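Local atomic coordinates of member of DUF4221 family (Bacteroides vulgatus, PDB entry 3S9J), a protein that is of unknown function but folds as a six-bladed beta-propeller and belongs to the DUF4221 family. Residues Ala236-Lys247 against Lys260-Trp268. Numbering follows the deposited sequence.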
ATOM      1  N   ALA A 236      -3.613  13.416  12.121  1.00 33.92           N
ATOM      2  CA  ALA A 236      -2.649  12.334  12.166  1.00 33.34           C
ATOM      3  C   ALA A 236      -1.289  12.877  11.743  1.00 32.23           C
ATOM      4  O   ALA A 236      -0.606  12.291  10.917  1.00 31.35           O
ATOM      5  CB  ALA A 236      -3.089  11.187  11.258  1.00 31.68           C
ATOM      6  N   LYS A 237      -0.917  14.012  12.334  1.00 34.28           N
ATOM      7  CA  LYS A 237       0.317  14.735  12.000  1.00 34.56           C
ATOM      8  C   LYS A 237       1.480  14.214  12.828  1.00 33.86           C
ATOM      9  O   LYS A 237       1.345  13.993  14.038  1.00 35.28           O
ATOM     10  CB  LYS A 237       0.103  16.238  12.294  1.00 36.83           C
ATOM     11  CG  LYS A 237       1.350  17.089  12.260  1.00 35.63           C
ATOM     12  CD  LYS A 237       1.061  18.548  12.626  1.00 35.51           C
ATOM     13  CE  LYS A 237       2.377  19.313  12.712  1.00 36.10           C
ATOM     14  NZ  LYS A 237       3.326  18.792  13.749  1.00 36.20           N
ATOM     15  N   SER A 238       2.631  14.070  12.191  1.00 30.53           N
ATOM     16  CA  SER A 238       3.883  13.767  12.879  1.00 29.47           C
ATOM     17  C   SER A 238       4.367  14.966  13.717  1.00 31.51           C
ATOM     18  O   SER A 238       4.356  16.104  13.231  1.00 32.82           O
ATOM     19  CB  SER A 238       4.978  13.471  11.872  1.00 27.70           C
ATOM     20  OG  SER A 238       6.238  13.393  12.523  1.00 29.32           O
ATOM     21  N   ARG A 239       4.825  14.686  14.944  1.00 32.20           N
ATOM     22  CA  ARG A 239       5.399  15.750  15.776  0.50 33.71           C
ATOM     23  C   ARG A 239       6.714  16.295  15.214  1.00 35.00           C
ATOM     24  O   ARG A 239       7.155  17.354  15.637  1.00 31.99           O
ATOM     25  CB  ARG A 239       5.587  15.287  17.229  0.50 35.14           C
ATOM     26  CG  ARG A 239       6.651  14.206  17.451  0.50 34.03           C
ATOM     27  CD  ARG A 239       6.272  13.345  18.672  0.50 41.99           C
ATOM     28  NE  ARG A 239       4.975  12.689  18.485  0.50 37.61           N
ATOM     29  CZ  ARG A 239       4.243  12.147  19.455  0.50 42.22           C
ATOM     30  NH1 ARG A 239       4.661  12.165  20.710  0.50 41.59           N
ATOM     31  NH2 ARG A 239       3.081  11.580  19.158  0.50 43.66           N
ATOM     32  N   TYR A 240       7.317  15.606  14.248  1.00 32.46           N
ATOM     33  CA  TYR A 240       8.596  16.013  13.692  1.00 34.82           C
ATOM     34  C   TYR A 240       8.459  16.823  12.422  1.00 33.85           C
ATOM     35  O   TYR A 240       9.446  17.344  11.956  1.00 37.24           O
ATOM     36  CB  TYR A 240       9.471  14.784  13.426  1.00 35.91           C
ATOM     37  CG  TYR A 240       9.654  13.961  14.669  1.00 39.48           C
ATOM     38  CD1 TYR A 240      10.389  14.465  15.738  1.00 41.92           C
ATOM     39  CD2 TYR A 240       9.076  12.693  14.802  1.00 36.82           C
ATOM     40  CE1 TYR A 240      10.553  13.758  16.898  1.00 48.99           C
ATOM     41  CE2 TYR A 240       9.231  11.969  15.991  1.00 42.21           C
ATOM     42  CZ  TYR A 240       9.989  12.509  17.026  1.00 51.34           C
ATOM     43  OH  TYR A 240      10.171  11.829  18.210  1.00 56.52           O
ATOM     44  N   LEU A 241       7.235  16.953  11.898  1.00 33.16           N
ATOM     45  CA  LEU A 241       6.984  17.642  10.626  1.00 31.43           C
ATOM     46  C   LEU A 241       6.117  18.869  10.794  1.00 33.45           C
ATOM     47  O   LEU A 241       5.195  18.897  11.598  1.00 34.01           O
ATOM     48  CB  LEU A 241       6.259  16.715   9.624  1.00 31.52           C
ATOM     49  CG  LEU A 241       6.973  15.425   9.227  1.00 32.15           C
ATOM     50  CD1 LEU A 241       6.089  14.625   8.261  1.00 28.56           C
ATOM     51  CD2 LEU A 241       8.358  15.746   8.641  1.00 29.32           C
ATOM     52  N   LYS A 242       6.415  19.871   9.989  1.00 34.96           N
ATOM     53  CA  LYS A 242       5.582  21.053   9.847  1.00 39.63           C
ATOM     54  C   LYS A 242       4.223  20.601   9.298  1.00 38.19           C
ATOM     55  O   LYS A 242       4.162  19.654   8.499  1.00 36.93           O
ATOM     56  CB  LYS A 242       6.286  21.968   8.840  1.00 42.48           C
ATOM     57  CG  LYS A 242       5.803  23.360   8.766  1.00 50.54           C
ATOM     58  CD  LYS A 242       6.521  24.108   7.627  1.00 62.21           C
ATOM     59  CE  LYS A 242       6.059  25.554   7.544  1.00 63.29           C
ATOM     60  NZ  LYS A 242       6.466  26.262   8.768  1.00 69.47           N
ATOM     61  N   SER A 243       3.154  21.263   9.708  1.00 36.35           N
ATOM     62  CA  SER A 243       1.824  20.975   9.156  1.00 37.29           C
ATOM     63  C   SER A 243       1.833  21.142   7.645  1.00 37.93           C
ATOM     64  O   SER A 243       2.504  22.031   7.119  1.00 36.13           O
ATOM     65  CB  SER A 243       0.761  21.869   9.804  1.00 40.85           C
ATOM     66  OG  SER A 243      -0.465  21.723   9.130  1.00 42.85           O
HETATM   67  N   MSE A 244       1.127  20.257   6.927  1.00 37.95           N
HETATM   68  CA  MSE A 244       1.131  20.304   5.463  1.00 38.48           C
HETATM   69  C   MSE A 244      -0.226  20.070   4.812  1.00 37.81           C
HETATM   70  O   MSE A 244      -1.141  19.444   5.394  1.00 37.36           O
HETATM   71  CB  MSE A 244       2.137  19.283   4.905  1.00 38.10           C
HETATM   72  CG  MSE A 244       1.764  17.847   5.117  1.00 34.17           C
HETATM   73 SE   MSE A 244       2.991  16.586   4.244  0.75 30.52          SE
HETATM   74  CE  MSE A 244       4.510  16.938   5.278  1.00 27.61           C
ATOM     75  N   LYS A 245      -0.328  20.591   3.590  1.00 39.48           N
ATOM     76  CA  LYS A 245      -1.373  20.238   2.633  1.00 39.63           C
ATOM     77  C   LYS A 245      -0.688  19.866   1.317  1.00 35.99           C
ATOM     78  O   LYS A 245       0.484  20.207   1.103  1.00 36.18           O
ATOM     79  CB  LYS A 245      -2.368  21.394   2.417  1.00 40.80           C
ATOM     80  CG  LYS A 245      -3.010  21.918   3.711  1.00 55.10           C
ATOM     81  CD  LYS A 245      -4.555  22.059   3.644  1.00 63.85           C
ATOM     82  CE  LYS A 245      -5.037  23.155   2.699  1.00 68.77           C
ATOM     83  NZ  LYS A 245      -6.528  23.380   2.820  1.00 71.77           N
ATOM     84  N   PRO A 246      -1.387  19.127   0.440  1.00 34.76           N
ATOM     85  CA  PRO A 246      -0.680  18.634  -0.710  1.00 35.63           C
ATOM     86  C   PRO A 246      -0.207  19.722  -1.651  1.00 34.45           C
ATOM     87  O   PRO A 246      -0.753  20.828  -1.688  1.00 36.32           O
ATOM     88  CB  PRO A 246      -1.715  17.710  -1.404  1.00 36.59           C
ATOM     89  CG  PRO A 246      -2.674  17.356  -0.335  1.00 38.86           C
ATOM     90  CD  PRO A 246      -2.758  18.588   0.496  1.00 36.42           C
ATOM     91  N   LYS A 247       0.864  19.397  -2.341  1.00 35.83           N
ATOM     92  CA  LYS A 247       1.457  20.285  -3.335  0.50 37.49           C
ATOM     93  C   LYS A 247       1.591  19.438  -4.580  1.00 36.33           C
ATOM     94  O   LYS A 247       2.413  18.523  -4.637  1.00 35.98           O
ATOM     95  CB  LYS A 247       2.830  20.801  -2.889  0.50 39.42           C
ATOM     96  CG  LYS A 247       3.122  22.243  -3.336  0.50 43.66           C
ATOM     97  CD  LYS A 247       3.626  22.365  -4.772  0.50 46.56           C
ATOM     98  CE  LYS A 247       5.146  22.556  -4.838  0.50 47.19           C
ATOM     99  NZ  LYS A 247       5.889  21.377  -5.417  0.50 40.89           N
ATOM    100  N   LYS A 260      11.310  16.587  -6.119  1.00 27.56           N
ATOM    101  CA  LYS A 260      10.693  17.290  -4.985  1.00 28.18           C
ATOM    102  C   LYS A 260       9.744  16.366  -4.261  1.00 28.67           C
ATOM    103  O   LYS A 260       9.778  16.262  -3.031  1.00 28.57           O
ATOM    104  CB  LYS A 260      10.010  18.570  -5.431  1.00 29.75           C
ATOM    105  CG  LYS A 260      10.990  19.706  -5.684  1.00 34.43           C
ATOM    106  CD  LYS A 260      10.317  21.029  -5.904  1.00 49.38           C
ATOM    107  CE  LYS A 260       9.627  21.112  -7.256  1.00 50.74           C
ATOM    108  NZ  LYS A 260       9.383  22.539  -7.681  1.00 57.22           N
ATOM    109  N   LEU A 261       8.911  15.646  -5.015  1.00 29.03           N
ATOM    110  CA  LEU A 261       8.019  14.692  -4.379  1.00 28.27           C
ATOM    111  C   LEU A 261       8.728  13.570  -3.664  1.00 26.07           C
ATOM    112  O   LEU A 261       8.287  13.129  -2.610  1.00 25.19           O
ATOM    113  CB  LEU A 261       7.027  14.106  -5.382  1.00 30.30           C
ATOM    114  CG  LEU A 261       5.931  15.060  -5.827  1.00 33.37           C
ATOM    115  CD1 LEU A 261       5.270  14.548  -7.142  1.00 35.27           C
ATOM    116  CD2 LEU A 261       4.888  15.220  -4.731  1.00 35.30           C
ATOM    117  N   ASN A 262       9.834  13.088  -4.218  1.00 24.91           N
ATOM    118  CA  ASN A 262      10.614  12.022  -3.675  0.50 24.45           C
ATOM    119  C   ASN A 262      11.277  12.390  -2.322  1.00 24.14           C
ATOM    120  O   ASN A 262      11.364  11.603  -1.373  1.00 26.77           O
ATOM    121  CB  ASN A 262      11.732  11.738  -4.685  0.50 24.34           C
ATOM    122  CG  ASN A 262      12.291  10.388  -4.510  0.50 22.44           C
ATOM    123  OD1 ASN A 262      11.703   9.613  -3.799  0.50 19.84           O
ATOM    124  ND2 ASN A 262      13.435  10.086  -5.145  0.50 19.27           N
ATOM    125  N   GLU A 263      11.816  13.608  -2.308  1.00 23.97           N
ATOM    126  CA  GLU A 263      12.697  14.051  -1.207  1.00 24.49           C
ATOM    127  C   GLU A 263      11.967  14.792  -0.070  1.00 26.05           C
ATOM    128  O   GLU A 263      12.355  14.670   1.096  1.00 24.74           O
ATOM    129  CB  GLU A 263      13.854  14.916  -1.755  1.00 25.82           C
ATOM    130  CG  GLU A 263      13.461  16.356  -2.139  1.00 28.72           C
ATOM    131  CD  GLU A 263      14.486  17.148  -2.954  1.00 32.62           C
ATOM    132  OE1 GLU A 263      15.660  16.708  -3.167  1.00 28.40           O
ATOM    133  OE2 GLU A 263      14.132  18.305  -3.343  1.00 30.91           O
ATOM    134  N   ASN A 264      10.916  15.526  -0.403  1.00 25.00           N
ATOM    135  CA  ASN A 264      10.185  16.335   0.593  1.00 25.29           C
ATOM    136  C   ASN A 264       9.491  15.451   1.628  1.00 24.24           C
ATOM    137  O   ASN A 264       9.176  14.257   1.359  1.00 24.11           O
ATOM    138  CB  ASN A 264       9.189  17.240  -0.105  1.00 25.45           C
ATOM    139  CG  ASN A 264       9.843  18.501  -0.704  1.00 34.20           C
ATOM    140  OD1 ASN A 264      10.950  18.848  -0.356  1.00 35.29           O
ATOM    141  ND2 ASN A 264       9.127  19.180  -1.591  1.00 36.71           N
ATOM    142  N   PRO A 265       9.248  15.997   2.831  1.00 24.82           N
ATOM    143  CA  PRO A 265       8.489  15.210   3.801  1.00 23.62           C
ATOM    144  C   PRO A 265       7.072  14.911   3.323  1.00 23.32           C
ATOM    145  O   PRO A 265       6.484  15.705   2.593  1.00 25.50           O
ATOM    146  CB  PRO A 265       8.467  16.121   5.059  1.00 24.07           C
ATOM    147  CG  PRO A 265       8.633  17.490   4.510  1.00 28.60           C
ATOM    148  CD  PRO A 265       9.547  17.356   3.333  1.00 26.33           C
ATOM    149  N   ARG A 266       6.544  13.750   3.690  1.00 24.46           N
ATOM    150  CA  ARG A 266       5.178  13.381   3.355  1.00 23.66           C
ATOM    151  C   ARG A 266       4.813  12.166   4.152  1.00 25.41           C
ATOM    152  O   ARG A 266       5.682  11.486   4.719  1.00 25.22           O
ATOM    153  CB  ARG A 266       5.016  13.055   1.870  1.00 22.51           C
ATOM    154  CG  ARG A 266       5.853  11.906   1.360  1.00 24.77           C
ATOM    155  CD  ARG A 266       5.482  11.590  -0.092  1.00 27.65           C
ATOM    156  NE  ARG A 266       6.477  10.740  -0.752  1.00 26.03           N
ATOM    157  CZ  ARG A 266       6.493  10.474  -2.062  1.00 26.86           C
ATOM    158  NH1 ARG A 266       5.572  10.975  -2.876  1.00 26.76           N
ATOM    159  NH2 ARG A 266       7.458   9.714  -2.573  1.00 27.38           N
ATOM    160  N   TYR A 267       3.521  11.885   4.192  1.00 24.32           N
ATOM    161  CA  TYR A 267       3.049  10.664   4.813  1.00 24.11           C
ATOM    162  C   TYR A 267       3.110   9.536   3.777  1.00 24.32           C
ATOM    163  O   TYR A 267       3.212   9.772   2.559  1.00 23.40           O
ATOM    164  CB  TYR A 267       1.643  10.857   5.424  1.00 25.35           C
ATOM    165  CG  TYR A 267       1.759  11.904   6.506  1.00 24.52           C
ATOM    166  CD1 TYR A 267       2.223  11.552   7.764  1.00 26.35           C
ATOM    167  CD2 TYR A 267       1.583  13.241   6.227  1.00 27.38           C
ATOM    168  CE1 TYR A 267       2.447  12.504   8.746  1.00 27.78           C
ATOM    169  CE2 TYR A 267       1.794  14.212   7.219  1.00 26.35           C
ATOM    170  CZ  TYR A 267       2.235  13.830   8.461  1.00 28.13           C
ATOM    171  OH  TYR A 267       2.464  14.779   9.438  1.00 28.41           O
ATOM    172  N   TRP A 268       3.075   8.301   4.282  1.00 24.57           N
ATOM    173  CA  TRP A 268       3.089   7.125   3.404  1.00 22.95           C
ATOM    174  C   TRP A 268       1.983   6.164   3.867  1.00 24.19           C
ATOM    175  O   TRP A 268       0.828   6.582   3.872  1.00 23.84           O
ATOM    176  CB  TRP A 268       4.494   6.504   3.266  1.00 21.14           C
ATOM    177  CG  TRP A 268       4.661   5.679   2.019  1.00 21.13           C
ATOM    178  CD1 TRP A 268       4.870   4.335   1.942  1.00 21.31           C
ATOM    179  CD2 TRP A 268       4.620   6.154   0.681  1.00 20.56           C
ATOM    180  NE1 TRP A 268       4.971   3.947   0.635  1.00 21.66           N
ATOM    181  CE2 TRP A 268       4.809   5.041  -0.166  1.00 21.29           C
ATOM    182  CE3 TRP A 268       4.420   7.415   0.101  1.00 22.94           C
ATOM    183  CZ2 TRP A 268       4.833   5.152  -1.539  1.00 21.37           C
ATOM    184  CZ3 TRP A 268       4.445   7.512  -1.290  1.00 24.12           C
ATOM    185  CH2 TRP A 268       4.647   6.383  -2.091  1.00 23.64           C
TER
HETATM  186  O   HOH W   1       2.468  17.293   8.691  1.00 32.60           O
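At the edge of the Tyr267 ring, the backbone N of Ser238 lies near the ring plane and donates a hydrogen bond to Tyr267 OH at 2.8 Å, nearly straight (165°). Water 1 sits in that plane too, accepts from Tyr267 OH at 2.6 Å and donates to the carbonyl O of Lys242, so the phenol is gripped by one bond in each sense. The Arg266 guanidinium has Leu261 O over one face, 3.2 Å above its plane, and Trp268 CZ3 over the opposite face at 3.7 Å, while its NE forms a salt bridge with Glu284. Leu241 CD1 approaches obliquely, 3.9 Å from Tyr267 CZ, while the other methyl, Leu241 CD2, packs 3.6 Å from Pro265 CB, so that one leucine bridges ring and proline. Selenomethionine Met244 makes an oblique Met-aromatic contact, its SE 5.0 Å from the centroid of the Tyr267 ring and 64° off the normal. The bend at chi3 (67°) carries Met244 CE to within 3.6 Å of Pro265 O. A phenylalanine in place of Tyr267 would probably leave the N-H of Ser238 without its acceptor and water 1 without the hydroxyl that donates to it. The contact packs the loop after strand 231-235 against the start of strand 266-273, the first, edge strand of the next four-stranded blade, where Tyr267 also touches Ala283 of strand 278-284 and Ile307 of strand 304-309.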